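Local coordinates for uncharacterized protein MTH_862 (Methanothermobacter thermautotrophicus, PDB 2R47), which is of unknown function and belongs to an archaeal family of uncharacterised proteins, forming a dimer of alpha/beta subunits, at residues A[14-19]-A[46-51]; A[20-25]-A[142-147]; A[101-106]-A[136-141]. One frame throughout, in Å; residues are numbered along the deposited sequence.

Contact 1. Residues A[14-19]-A[46-51]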
ATOM      1  N   GLU A  14      -2.492  -5.170  13.069  1.00 17.89           N
ATOM      2  CA  GLU A  14      -1.679  -6.335  13.453  1.00 17.59           C
ATOM      3  C   GLU A  14      -0.667  -6.702  12.391  1.00 17.22           C
ATOM      4  O   GLU A  14       0.377  -7.217  12.700  1.00 16.62           O
ATOM      5  CB  GLU A  14      -2.567  -7.540  13.756  1.00 18.42           C
ATOM      6  CG  GLU A  14      -3.499  -7.298  14.990  1.00 18.76           C
ATOM      7  CD  GLU A  14      -4.417  -8.456  15.293  1.00 20.23           C
ATOM      8  OE1 GLU A  14      -4.036  -9.603  14.980  1.00 20.27           O
ATOM      9  OE2 GLU A  14      -5.531  -8.219  15.845  1.00 19.58           O
ATOM     10  N   HIS A  15      -1.012  -6.486  11.122  1.00 17.15           N
ATOM     11  CA  HIS A  15      -0.070  -6.719  10.021  1.00 16.90           C
ATOM     12  C   HIS A  15       1.187  -5.846  10.193  1.00 16.91           C
ATOM     13  O   HIS A  15       2.337  -6.356  10.161  1.00 17.46           O
ATOM     14  CB  HIS A  15      -0.761  -6.384   8.694  1.00 15.10           C
ATOM     15  CG  HIS A  15      -0.064  -6.940   7.489  1.00 16.53           C
ATOM     16  ND1 HIS A  15      -0.491  -6.681   6.212  1.00 16.03           N
ATOM     17  CD2 HIS A  15       1.000  -7.785   7.373  1.00 18.17           C
ATOM     18  CE1 HIS A  15       0.285  -7.321   5.347  1.00 15.56           C
ATOM     19  NE2 HIS A  15       1.208  -7.987   6.031  1.00 17.02           N
ATOM     20  N   LEU A  16       0.982  -4.548  10.428  1.00 15.75           N
ATOM     21  CA  LEU A  16       2.116  -3.675  10.733  1.00 17.11           C
ATOM     22  C   LEU A  16       2.841  -4.099  12.021  1.00 17.29           C
ATOM     23  O   LEU A  16       4.087  -4.086  12.097  1.00 16.06           O
ATOM     24  CB  LEU A  16       1.648  -2.202  10.850  1.00 15.92           C
ATOM     25  CG  LEU A  16       0.918  -1.600   9.622  1.00 20.42           C
ATOM     26  CD1 LEU A  16       0.496  -0.149   9.947  1.00 21.13           C
ATOM     27  CD2 LEU A  16       1.812  -1.684   8.397  1.00 20.63           C
ATOM     28  N   GLY A  17       2.062  -4.460  13.042  1.00 15.74           N
ATOM     29  CA  GLY A  17       2.648  -4.873  14.331  1.00 16.21           C
ATOM     30  C   GLY A  17       3.571  -6.076  14.294  1.00 16.00           C
ATOM     31  O   GLY A  17       4.659  -6.060  14.911  1.00 16.79           O
ATOM     32  N   VAL A  18       3.171  -7.127  13.575  1.00 16.69           N
ATOM     33  CA  VAL A  18       4.058  -8.311  13.467  1.00 16.21           C
ATOM     34  C   VAL A  18       5.328  -7.971  12.690  1.00 16.26           C
ATOM     35  O   VAL A  18       6.381  -8.550  12.934  1.00 15.77           O
ATOM     36  CB  VAL A  18       3.365  -9.563  12.890  1.00 16.34           C
ATOM     37  CG1 VAL A  18       2.170  -9.956  13.773  1.00 17.72           C
ATOM     38  CG2 VAL A  18       2.931  -9.348  11.419  1.00 15.71           C
ATOM     39  N   PHE A  19       5.238  -7.024  11.758  1.00 16.27           N
ATOM     40  CA  PHE A  19       6.440  -6.548  11.062  1.00 15.71           C
ATOM     41  C   PHE A  19       7.329  -5.785  12.054  1.00 17.40           C
ATOM     42  O   PHE A  19       8.556  -6.051  12.154  1.00 17.85           O
ATOM     43  CB  PHE A  19       6.084  -5.663   9.831  1.00 16.83           C
ATOM     44  CG  PHE A  19       7.320  -5.218   9.048  1.00 15.87           C
ATOM     45  CD1 PHE A  19       8.043  -6.140   8.288  1.00 19.86           C
ATOM     46  CD2 PHE A  19       7.790  -3.912   9.169  1.00 18.04           C
ATOM     47  CE1 PHE A  19       9.227  -5.742   7.605  1.00 21.28           C
ATOM     48  CE2 PHE A  19       8.965  -3.523   8.510  1.00 16.75           C
ATOM     49  CZ  PHE A  19       9.637  -4.419   7.700  1.00 19.12           C
ATOM     50  N   ALA A  46       7.603   0.674   5.742  1.00 15.60           N
ATOM     51  CA  ALA A  46       8.578   1.708   6.165  1.00 15.76           C
ATOM     52  C   ALA A  46       7.974   2.729   7.113  1.00 16.72           C
ATOM     53  O   ALA A  46       8.588   3.085   8.144  1.00 15.74           O
ATOM     54  CB  ALA A  46       9.184   2.421   4.935  1.00 16.15           C
ATOM     55  N   TYR A  47       6.770   3.199   6.805  1.00 15.69           N
ATOM     56  CA  TYR A  47       6.024   4.054   7.708  1.00 17.71           C
ATOM     57  C   TYR A  47       5.876   3.436   9.096  1.00 17.93           C
ATOM     58  O   TYR A  47       6.038   4.124  10.091  1.00 18.53           O
ATOM     59  CB  TYR A  47       4.610   4.412   7.174  1.00 19.45           C
ATOM     60  CG  TYR A  47       3.987   5.537   8.020  1.00 23.95           C
ATOM     61  CD1 TYR A  47       4.501   6.840   7.949  1.00 24.42           C
ATOM     62  CD2 TYR A  47       2.927   5.279   8.908  1.00 26.86           C
ATOM     63  CE1 TYR A  47       3.962   7.882   8.717  1.00 25.98           C
ATOM     64  CE2 TYR A  47       2.360   6.335   9.693  1.00 26.65           C
ATOM     65  CZ  TYR A  47       2.913   7.617   9.593  1.00 27.60           C
ATOM     66  OH  TYR A  47       2.415   8.690  10.366  1.00 30.47           O
ATOM     67  N   ALA A  48       5.559   2.157   9.169  1.00 17.46           N
ATOM     68  CA  ALA A  48       5.379   1.477  10.451  1.00 17.99           C
ATOM     69  C   ALA A  48       6.670   1.432  11.259  1.00 18.62           C
ATOM     70  O   ALA A  48       6.637   1.277  12.481  1.00 17.44           O
ATOM     71  CB  ALA A  48       4.845   0.035  10.197  1.00 17.17           C
ATOM     72  N   VAL A  49       7.811   1.472  10.560  1.00 18.61           N
ATOM     73  CA  VAL A  49       9.112   1.477  11.234  1.00 18.86           C
ATOM     74  C   VAL A  49       9.925   2.709  10.847  1.00 19.82           C
ATOM     75  O   VAL A  49      11.137   2.623  10.656  1.00 18.29           O
ATOM     76  CB  VAL A  49       9.915   0.171  11.003  1.00 18.48           C
ATOM     77  CG1 VAL A  49       9.155  -1.018  11.612  1.00 19.88           C
ATOM     78  CG2 VAL A  49      10.217  -0.074   9.480  1.00 14.69           C
ATOM     79  N   ARG A  50       9.265   3.874  10.845  1.00 19.58           N
ATOM     80  CA  ARG A  50       9.876   5.099  10.323  1.00 21.16           C
ATOM     81  C   ARG A  50      11.016   5.603  11.206  1.00 21.42           C
ATOM     82  O   ARG A  50      11.750   6.520  10.819  1.00 21.82           O
ATOM     83  CB  ARG A  50       8.813   6.187  10.166  1.00 21.82           C
ATOM     84  CG  ARG A  50       7.952   6.406  11.419  1.00 23.98           C
ATOM     85  CD  ARG A  50       6.920   7.496  11.135  1.00 26.83           C
ATOM     86  NE  ARG A  50       6.012   7.786  12.253  1.00 29.36           N
ATOM     87  CZ  ARG A  50       5.001   6.991  12.636  1.00 32.25           C
ATOM     88  NH1 ARG A  50       4.790   5.836  12.006  1.00 33.36           N
ATOM     89  NH2 ARG A  50       4.192   7.335  13.650  1.00 31.35           N
ATOM     90  N   ASP A  51      11.152   5.010  12.392  1.00 21.99           N
ATOM     91  CA  ASP A  51      12.303   5.275  13.267  1.00 23.37           C
ATOM     92  C   ASP A  51      13.634   4.755  12.704  1.00 22.86           C
ATOM     93  O   ASP A  51      14.752   5.156  13.145  1.00 22.39           O
ATOM     94  CB  ASP A  51      12.050   4.703  14.685  1.00 25.49           C
ATOM     95  CG  ASP A  51      11.668   3.208  14.693  1.00 28.88           C
ATOM     96  OD1 ASP A  51      10.630   2.807  14.143  1.00 31.61           O
ATOM     97  OD2 ASP A  51      12.409   2.426  15.322  1.00 35.95           O
TER
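Leu16 and Phe19, three residues apart on helix 11-22, press against Ala48 and Val49, where the chain comes out of helix 40-48. Both helices belong to an alpha/beta fold built on a mixed sheet, and helix 40-48 is the crossover helix of a beta-alpha-beta unit whose strands, 28-33 and 53-58, lie parallel and adjacent. Leu16 and Ala48 are the nearest pair of backbones, their CA atoms 6.1 Å apart, a spacing that suits a small methyl on one side. The CB of Ala48 is met twice, by Leu16 CD2 at 3.9 Å and by Leu16 CB at 4.0 Å, so that the leucine lies alongside the methyl with its stem as well as one branch. Phe19 makes the second contact. With its CG anti to the backbone N (chi1 -177°), the ring is carried toward the other segment and offers its edge to Val49: Phe19 CE2 meets Val49 CG2 at 3.8 Å, the methyl lying in the ring plane, while Val49 CG1 touches Phe19 CD2 at 4.0 Å. The two side chains stand nearly perpendicular; a flat ring can take a methyl against its edge, and the forked valine reaches two of its carbons. All four residues are buried and apolar, and no hydrogen bond joins the segments. In the next shell, Phe45 meets the rings of both Phe19 and His15 edge to face, and Met121 and Leu123 of strand 118-125 support Phe19 from the sheet. Beyond the apolar contact, Tyr47 packs on Gly36 of the second subunit, and Arg50 folds back over the Tyr47 ring of its own chain: Arg50 NH1 sits 3.4 Å above the ring plane, toward its rim, and donates to Tyr47 O at 2.9 Å.

Contact 2. Residues A[20-25]-A[142-147]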
ATOM      1  N   ARG A  20       6.742  -4.857  12.807  1.00 16.42           N
ATOM      2  CA  ARG A  20       7.526  -4.120  13.800  1.00 18.13           C
ATOM      3  C   ARG A  20       8.260  -5.055  14.745  1.00 17.42           C
ATOM      4  O   ARG A  20       9.403  -4.805  15.069  1.00 18.06           O
ATOM      5  CB  ARG A  20       6.626  -3.236  14.655  1.00 18.62           C
ATOM      6  CG  ARG A  20       6.114  -2.040  13.903  1.00 19.03           C
ATOM      7  CD  ARG A  20       5.590  -0.938  14.878  1.00 19.76           C
ATOM      8  NE  ARG A  20       4.643  -0.117  14.128  1.00 22.07           N
ATOM      9  CZ  ARG A  20       3.331  -0.317  14.081  1.00 25.44           C
ATOM     10  NH1 ARG A  20       2.759  -1.265  14.821  1.00 23.55           N
ATOM     11  NH2 ARG A  20       2.570   0.482  13.310  1.00 24.66           N
ATOM     12  N   GLU A  21       7.587  -6.128  15.158  1.00 18.47           N
ATOM     13  CA  GLU A  21       8.175  -7.142  16.038  1.00 18.29           C
ATOM     14  C   GLU A  21       9.313  -7.870  15.344  1.00 18.39           C
ATOM     15  O   GLU A  21      10.382  -8.072  15.956  1.00 17.76           O
ATOM     16  CB  GLU A  21       7.098  -8.157  16.413  1.00 19.39           C
ATOM     17  CG  GLU A  21       6.077  -7.612  17.365  1.00 18.74           C
ATOM     18  CD  GLU A  21       4.930  -8.587  17.596  1.00 24.80           C
ATOM     19  OE1 GLU A  21       4.841  -9.660  16.941  1.00 25.04           O
ATOM     20  OE2 GLU A  21       4.092  -8.261  18.451  1.00 26.69           O
ATOM     21  N   ALA A  22       9.085  -8.270  14.086  1.00 17.98           N
ATOM     22  CA  ALA A  22      10.081  -8.993  13.294  1.00 18.99           C
ATOM     23  C   ALA A  22      11.385  -8.178  13.141  1.00 18.32           C
ATOM     24  O   ALA A  22      12.456  -8.742  13.204  1.00 18.64           O
ATOM     25  CB  ALA A  22       9.505  -9.414  11.921  1.00 19.71           C
ATOM     26  N   VAL A  23      11.300  -6.858  12.966  1.00 17.29           N
ATOM     27  CA  VAL A  23      12.498  -6.024  12.754  1.00 18.07           C
ATOM     28  C   VAL A  23      12.926  -5.179  13.972  1.00 18.49           C
ATOM     29  O   VAL A  23      13.662  -4.197  13.835  1.00 19.67           O
ATOM     30  CB  VAL A  23      12.333  -5.103  11.512  1.00 17.46           C
ATOM     31  CG1 VAL A  23      12.113  -5.994  10.267  1.00 16.41           C
ATOM     32  CG2 VAL A  23      11.167  -4.123  11.704  1.00 17.52           C
ATOM     33  N   LYS A  24      12.518  -5.593  15.156  1.00 20.05           N
ATOM     34  CA  LYS A  24      12.717  -4.763  16.339  1.00 21.72           C
ATOM     35  C   LYS A  24      14.158  -4.373  16.589  1.00 22.83           C
ATOM     36  O   LYS A  24      14.410  -3.287  17.076  1.00 23.64           O
ATOM     37  CB  LYS A  24      12.168  -5.454  17.584  1.00 21.53           C
ATOM     38  CG  LYS A  24      12.670  -6.856  17.843  1.00 22.89           C
ATOM     39  CD  LYS A  24      11.852  -7.503  19.011  1.00 23.61           C
ATOM     40  CE  LYS A  24      12.636  -8.597  19.757  1.00 26.88           C
ATOM     41  NZ  LYS A  24      11.741  -9.534  20.599  1.00 25.28           N
ATOM     42  N   ASP A  25      15.091  -5.267  16.282  1.00 23.22           N
ATOM     43  CA  ASP A  25      16.507  -5.030  16.579  1.00 24.70           C
ATOM     44  C   ASP A  25      17.292  -4.446  15.414  1.00 24.28           C
ATOM     45  O   ASP A  25      18.504  -4.225  15.538  1.00 24.44           O
ATOM     46  CB  ASP A  25      17.171  -6.336  17.050  1.00 25.66           C
ATOM     47  CG  ASP A  25      16.652  -6.794  18.421  1.00 28.41           C
ATOM     48  OD1 ASP A  25      16.421  -5.927  19.291  1.00 31.14           O
ATOM     49  OD2 ASP A  25      16.467  -8.014  18.615  1.00 33.18           O
ATOM     50  N   CYS A 142      12.361 -15.029   8.011  1.00 18.07           N
ATOM     51  CA  CYS A 142      10.998 -14.785   8.475  1.00 17.43           C
ATOM     52  C   CYS A 142      10.189 -14.391   7.246  1.00 16.99           C
ATOM     53  O   CYS A 142      10.690 -13.638   6.420  1.00 17.41           O
ATOM     54  CB  CYS A 142      10.958 -13.629   9.533  1.00 17.75           C
ATOM     55  SG  CYS A 142       9.286 -13.005   9.999  1.00 20.70           S
ATOM     56  N   VAL A 143       8.948 -14.864   7.135  1.00 16.21           N
ATOM     57  CA  VAL A 143       8.083 -14.423   6.047  1.00 15.88           C
ATOM     58  C   VAL A 143       6.783 -13.977   6.708  1.00 16.30           C
ATOM     59  O   VAL A 143       6.299 -14.646   7.607  1.00 17.42           O
ATOM     60  CB  VAL A 143       7.796 -15.568   4.974  1.00 16.71           C
ATOM     61  CG1 VAL A 143       6.595 -15.175   4.050  1.00 16.12           C
ATOM     62  CG2 VAL A 143       9.068 -15.809   4.125  1.00 18.94           C
ATOM     63  N   ILE A 144       6.227 -12.857   6.275  1.00 14.61           N
ATOM     64  CA  ILE A 144       4.922 -12.453   6.716  1.00 15.29           C
ATOM     65  C   ILE A 144       4.040 -12.466   5.472  1.00 16.56           C
ATOM     66  O   ILE A 144       4.366 -11.818   4.487  1.00 17.00           O
ATOM     67  CB  ILE A 144       4.972 -11.022   7.311  1.00 14.45           C
ATOM     68  CG1 ILE A 144       5.814 -11.040   8.600  1.00 13.65           C
ATOM     69  CG2 ILE A 144       3.531 -10.557   7.637  1.00 15.07           C
ATOM     70  CD1 ILE A 144       6.325  -9.672   9.033  1.00 14.53           C
ATOM     71  N   ASN A 145       3.003 -13.296   5.497  1.00 16.84           N
ATOM     72  CA  ASN A 145       2.112 -13.482   4.360  1.00 17.51           C
ATOM     73  C   ASN A 145       0.705 -13.037   4.729  1.00 18.15           C
ATOM     74  O   ASN A 145       0.213 -13.429   5.783  1.00 18.90           O
ATOM     75  CB  ASN A 145       2.085 -14.953   3.940  1.00 17.83           C
ATOM     76  CG  ASN A 145       1.069 -15.205   2.829  1.00 19.70           C
ATOM     77  OD1 ASN A 145       1.025 -14.479   1.845  1.00 18.79           O
ATOM     78  ND2 ASN A 145       0.230 -16.215   3.007  1.00 24.83           N
ATOM     79  N   ALA A 146       0.041 -12.244   3.896  1.00 17.05           N
ATOM     80  CA  ALA A 146      -1.356 -11.890   4.213  1.00 17.88           C
ATOM     81  C   ALA A 146      -2.307 -12.307   3.098  1.00 18.21           C
ATOM     82  O   ALA A 146      -1.916 -12.274   1.914  1.00 18.40           O
ATOM     83  CB  ALA A 146      -1.479 -10.376   4.410  1.00 17.11           C
ATOM     84  N   ASP A 147      -3.575 -12.597   3.437  1.00 17.14           N
ATOM     85  CA  ASP A 147      -4.545 -12.858   2.407  1.00 19.33           C
ATOM     86  C   ASP A 147      -5.554 -11.743   2.436  1.00 19.75           C
ATOM     87  O   ASP A 147      -5.882 -11.235   3.499  1.00 19.62           O
ATOM     88  CB  ASP A 147      -5.286 -14.190   2.629  1.00 20.70           C
ATOM     89  CG  ASP A 147      -4.359 -15.396   2.531  1.00 24.91           C
ATOM     90  OD1 ASP A 147      -3.307 -15.329   1.894  1.00 28.75           O
ATOM     91  OD2 ASP A 147      -4.668 -16.414   3.144  1.00 34.36           O
TER
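The last turn of helix 11-22 stands over the start of strand 142-154, with Ala22 CA 7.6 Å from Cys142 CA, and the chain leaves helical geometry at the very next residue, Val23. Ala22 carries the whole helical side of the contact through its CB, which points to the strand and meets Cys142 SG at 4.1 Å and Ile144 CD1 at 4.3 Å. The small methyl suits a place where the helix end lies close to the sheet. Cys142 and Ile144 are alternate residues of one strand and therefore put their side chains on the same face. With chi1 at 170° the sulfur of Cys142 swings away from the strand's own N and out toward the helix; its small, weakly polar thiol can sit against a methyl without needing a polar partner in this contact. Ile144 does more than meet Ala22: it also packs on His15, Val18 and Phe19, and so lies along the buried flank of the same helix. A branched residue fits both roles, as its beta branch favours strand geometry and its longer branch reaches the helix, CD1 touching Ala22 CB. Strand 142-154 is the outermost of its subunit's sheet, running parallel to 118-125 and bonded to it through backbone atoms of Gly122 and Cys124. On its other edge it pairs in an antiparallel ladder with a strand of the second subunit, so that the sheet continues across the interface, where Val143 packs on Leu153 of that subunit. With no hydrogen bond or charge pair between helix end and strand, their contact rests on dispersion and on the burial of a methyl, a thiol and an isoleucine tip; its fit depends on shape rather than on direction.

Contact 3. Residues A[101-106]-A[136-141]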
ATOM      1  N   SER A 101      11.959 -11.109 -10.696  1.00 23.52           N
ATOM      2  CA  SER A 101      13.381 -11.120 -11.095  1.00 23.00           C
ATOM      3  C   SER A 101      13.844 -12.551 -11.142  1.00 23.26           C
ATOM      4  O   SER A 101      13.264 -13.383 -10.457  1.00 23.23           O
ATOM      5  CB  SER A 101      14.201 -10.338 -10.080  1.00 22.72           C
ATOM      6  OG  SER A 101      13.685  -9.038  -9.953  1.00 20.63           O
ATOM      7  N   ASP A 102      14.875 -12.869 -11.923  1.00 24.40           N
ATOM      8  CA  ASP A 102      15.297 -14.261 -11.891  1.00 25.76           C
ATOM      9  C   ASP A 102      16.006 -14.598 -10.567  1.00 26.01           C
ATOM     10  O   ASP A 102      16.557 -13.713  -9.917  1.00 24.68           O
ATOM     11  CB  ASP A 102      15.949 -14.756 -13.206  1.00 26.50           C
ATOM     12  CG  ASP A 102      17.398 -14.382 -13.351  1.00 28.16           C
ATOM     13  OD1 ASP A 102      18.003 -13.857 -12.400  1.00 30.91           O
ATOM     14  OD2 ASP A 102      17.951 -14.637 -14.448  1.00 32.83           O
ATOM     15  N   ILE A 103      15.926 -15.859 -10.151  1.00 26.78           N
ATOM     16  CA  ILE A 103      16.405 -16.255  -8.829  1.00 26.92           C
ATOM     17  C   ILE A 103      17.876 -15.923  -8.625  1.00 27.04           C
ATOM     18  O   ILE A 103      18.274 -15.560  -7.524  1.00 27.85           O
ATOM     19  CB  ILE A 103      16.129 -17.763  -8.524  1.00 26.90           C
ATOM     20  CG1 ILE A 103      16.208 -18.045  -7.013  1.00 27.94           C
ATOM     21  CG2 ILE A 103      17.051 -18.702  -9.351  1.00 27.80           C
ATOM     22  CD1 ILE A 103      15.088 -17.398  -6.191  1.00 26.09           C
ATOM     23  N   GLU A 104      18.680 -16.029  -9.682  1.00 26.18           N
ATOM     24  CA  GLU A 104      20.088 -15.699  -9.509  0.60 26.31           C
ATOM     25  C   GLU A 104      20.327 -14.203  -9.302  1.00 25.44           C
ATOM     26  O   GLU A 104      21.247 -13.860  -8.556  1.00 24.95           O
ATOM     27  CB  GLU A 104      20.981 -16.294 -10.605  0.60 26.49           C
ATOM     28  CG  GLU A 104      21.080 -17.836 -10.569  0.60 29.66           C
ATOM     29  CD  GLU A 104      21.609 -18.432  -9.252  0.60 33.32           C
ATOM     30  OE1 GLU A 104      22.572 -17.877  -8.664  0.60 34.95           O
ATOM     31  OE2 GLU A 104      21.058 -19.476  -8.820  0.60 33.42           O
ATOM     32  N   ASP A 105      19.503 -13.328  -9.895  1.00 24.29           N
ATOM     33  CA  ASP A 105      19.620 -11.881  -9.668  1.00 24.99           C
ATOM     34  C   ASP A 105      19.176 -11.554  -8.249  1.00 24.71           C
ATOM     35  O   ASP A 105      19.718 -10.633  -7.607  1.00 23.14           O
ATOM     36  CB  ASP A 105      18.807 -11.053 -10.666  1.00 25.37           C
ATOM     37  CG  ASP A 105      19.410 -11.057 -12.083  1.00 28.00           C
ATOM     38  OD1 ASP A 105      20.646 -11.088 -12.253  1.00 31.20           O
ATOM     39  OD2 ASP A 105      18.614 -11.036 -13.031  1.00 33.14           O
ATOM     40  N   VAL A 106      18.176 -12.302  -7.781  1.00 24.21           N
ATOM     41  CA  VAL A 106      17.713 -12.177  -6.380  1.00 23.93           C
ATOM     42  C   VAL A 106      18.799 -12.607  -5.395  1.00 24.15           C
ATOM     43  O   VAL A 106      19.046 -11.925  -4.410  1.00 23.24           O
ATOM     44  CB  VAL A 106      16.371 -12.930  -6.119  1.00 24.13           C
ATOM     45  CG1 VAL A 106      16.040 -12.931  -4.641  1.00 23.77           C
ATOM     46  CG2 VAL A 106      15.211 -12.257  -6.915  1.00 23.61           C
ATOM     47  N   GLU A 136      12.145 -23.045  -0.973  1.00 24.87           N
ATOM     48  CA  GLU A 136      13.186 -24.043  -1.265  1.00 26.23           C
ATOM     49  C   GLU A 136      14.423 -23.435  -1.930  1.00 26.73           C
ATOM     50  O   GLU A 136      15.508 -23.980  -1.805  1.00 28.53           O
ATOM     51  CB  GLU A 136      12.616 -25.219  -2.062  1.00 25.86           C
ATOM     52  CG  GLU A 136      11.452 -25.880  -1.331  1.00 28.04           C
ATOM     53  CD  GLU A 136      11.139 -27.277  -1.840  1.00 33.19           C
ATOM     54  OE1 GLU A 136      12.071 -27.966  -2.314  1.00 34.60           O
ATOM     55  OE2 GLU A 136       9.963 -27.696  -1.747  1.00 35.57           O
ATOM     56  N   LEU A 137      14.257 -22.301  -2.603  1.00 26.10           N
ATOM     57  CA  LEU A 137      15.323 -21.678  -3.383  1.00 25.94           C
ATOM     58  C   LEU A 137      16.104 -20.669  -2.578  1.00 26.03           C
ATOM     59  O   LEU A 137      17.253 -20.422  -2.901  1.00 26.20           O
ATOM     60  CB  LEU A 137      14.779 -20.989  -4.652  1.00 25.70           C
ATOM     61  CG  LEU A 137      13.909 -21.837  -5.609  1.00 25.72           C
ATOM     62  CD1 LEU A 137      13.620 -21.006  -6.802  1.00 26.35           C
ATOM     63  CD2 LEU A 137      14.599 -23.096  -6.010  1.00 27.15           C
ATOM     64  N   LEU A 138      15.457 -20.051  -1.575  1.00 25.31           N
ATOM     65  CA  LEU A 138      16.077 -19.004  -0.703  1.00 23.90           C
ATOM     66  C   LEU A 138      16.010 -19.429   0.768  1.00 23.75           C
ATOM     67  O   LEU A 138      15.163 -20.204   1.134  1.00 25.12           O
ATOM     68  CB  LEU A 138      15.345 -17.666  -0.844  1.00 23.33           C
ATOM     69  CG  LEU A 138      15.282 -16.982  -2.199  1.00 21.58           C
ATOM     70  CD1 LEU A 138      14.525 -15.659  -2.155  1.00 22.38           C
ATOM     71  CD2 LEU A 138      16.710 -16.764  -2.722  1.00 24.56           C
ATOM     72  N   ASP A 139      16.892 -18.917   1.614  1.00 23.54           N
ATOM     73  CA  ASP A 139      16.860 -19.224   3.039  0.60 23.18           C
ATOM     74  C   ASP A 139      16.235 -18.027   3.781  1.00 22.53           C
ATOM     75  O   ASP A 139      16.971 -17.167   4.317  1.00 21.85           O
ATOM     76  CB  ASP A 139      18.289 -19.499   3.533  0.60 24.23           C
ATOM     77  CG  ASP A 139      18.360 -19.797   5.028  0.60 24.93           C
ATOM     78  OD1 ASP A 139      17.364 -20.228   5.614  0.60 26.48           O
ATOM     79  OD2 ASP A 139      19.436 -19.601   5.625  0.60 28.68           O
ATOM     80  N   PHE A 140      14.905 -17.934   3.766  1.00 20.67           N
ATOM     81  CA  PHE A 140      14.230 -16.851   4.521  1.00 19.83           C
ATOM     82  C   PHE A 140      14.369 -17.063   6.034  1.00 19.98           C
ATOM     83  O   PHE A 140      14.153 -18.186   6.530  1.00 19.65           O
ATOM     84  CB  PHE A 140      12.728 -16.788   4.184  1.00 18.54           C
ATOM     85  CG  PHE A 140      12.425 -16.185   2.870  1.00 17.21           C
ATOM     86  CD1 PHE A 140      12.527 -14.808   2.678  1.00 18.64           C
ATOM     87  CD2 PHE A 140      11.925 -16.989   1.827  1.00 19.09           C
ATOM     88  CE1 PHE A 140      12.192 -14.218   1.424  1.00 17.18           C
ATOM     89  CE2 PHE A 140      11.586 -16.430   0.595  1.00 17.04           C
ATOM     90  CZ  PHE A 140      11.722 -15.038   0.383  1.00 17.85           C
ATOM     91  N   ASP A 141      14.685 -15.986   6.764  1.00 17.91           N
ATOM     92  CA  ASP A 141      14.580 -16.032   8.213  1.00 18.74           C
ATOM     93  C   ASP A 141      13.165 -15.835   8.719  1.00 18.42           C
ATOM     94  O   ASP A 141      12.780 -16.398   9.733  1.00 17.72           O
ATOM     95  CB  ASP A 141      15.528 -15.016   8.870  1.00 19.54           C
ATOM     96  CG  ASP A 141      16.984 -15.319   8.554  1.00 21.58           C
ATOM     97  OD1 ASP A 141      17.474 -16.385   8.972  1.00 23.16           O
ATOM     98  OD2 ASP A 141      17.625 -14.522   7.854  1.00 23.16           O
TER
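Ile103 reaches out between Leu137 and Leu138, and its orientation differs toward each. Against Leu137 the two chains cross obliquely: Ile103 CD1 lies 3.9 Å from Leu137 CB, and Ile103 CG1 comes equally near Leu137 CD1, so the stem and one branch of the leucine are both touched. Against Leu138 the side chains run antiparallel alongside each other, Ile103 CD1 meeting Leu138 CD2 at 3.9 Å. A chi1 of -161° carries CG1 of the isoleucine out to the second segment, and the bend at chi2 (68°) turns CD1 toward Leu138. One turn further on, Val106 stands nearly perpendicular to Leu138, its CG1 4.0 Å from Leu138 CD1; the two methyls of Leu138 thus serve different partners. These contacts join the first turn of helix 103-113 to the place where helix 134-137 ends and the chain turns toward strand 142-154. Helix 103-113 is the crossover helix of a beta-alpha-beta unit, linking the parallel neighbours 88-91 and 118-125, and Leu90 of the former lies under both Val106 and Leu138. Val106 and Leu138 are buried, a place that suits their apolar branches, while Leu137 is exposed. Trp134, on helix 134-137 with Leu137, packs on Ile103 and Val106 as well. The first turn that presents Ile103 is fixed by Asp102 at the N-cap: its OD1 accepts from Asp105 N at 3.0 Å, with an N-H...O angle of 150° and the donor nearly on the extension of the C-O bond. An aspartate suits this position because its short side chain can fold back to the Asp105 amide, whose only backbone partner within the segment, Asp102 O, is held weakly.

In the fold
Contacts 1 and 2 are neighbours, their centres 8 Å apart, because both use helix 11-22: one flank meets the 46-51 segment and another meets the strand. They are bound together directly, since Arg20 NE lies 2.9 Å from Ala48 O in a probable hydrogen bond and Phe19 CA touches Ile144 CD1 at 3.7 Å. Contact 3 lies on the other side of the chain's centre from contact 1, about 24 Å away between centres. Its centre is about 18 Å from that of contact 2, though Asp141 runs straight into Cys142. No active site or ligand has been assigned to this protein; all three contacts reach the second subunit.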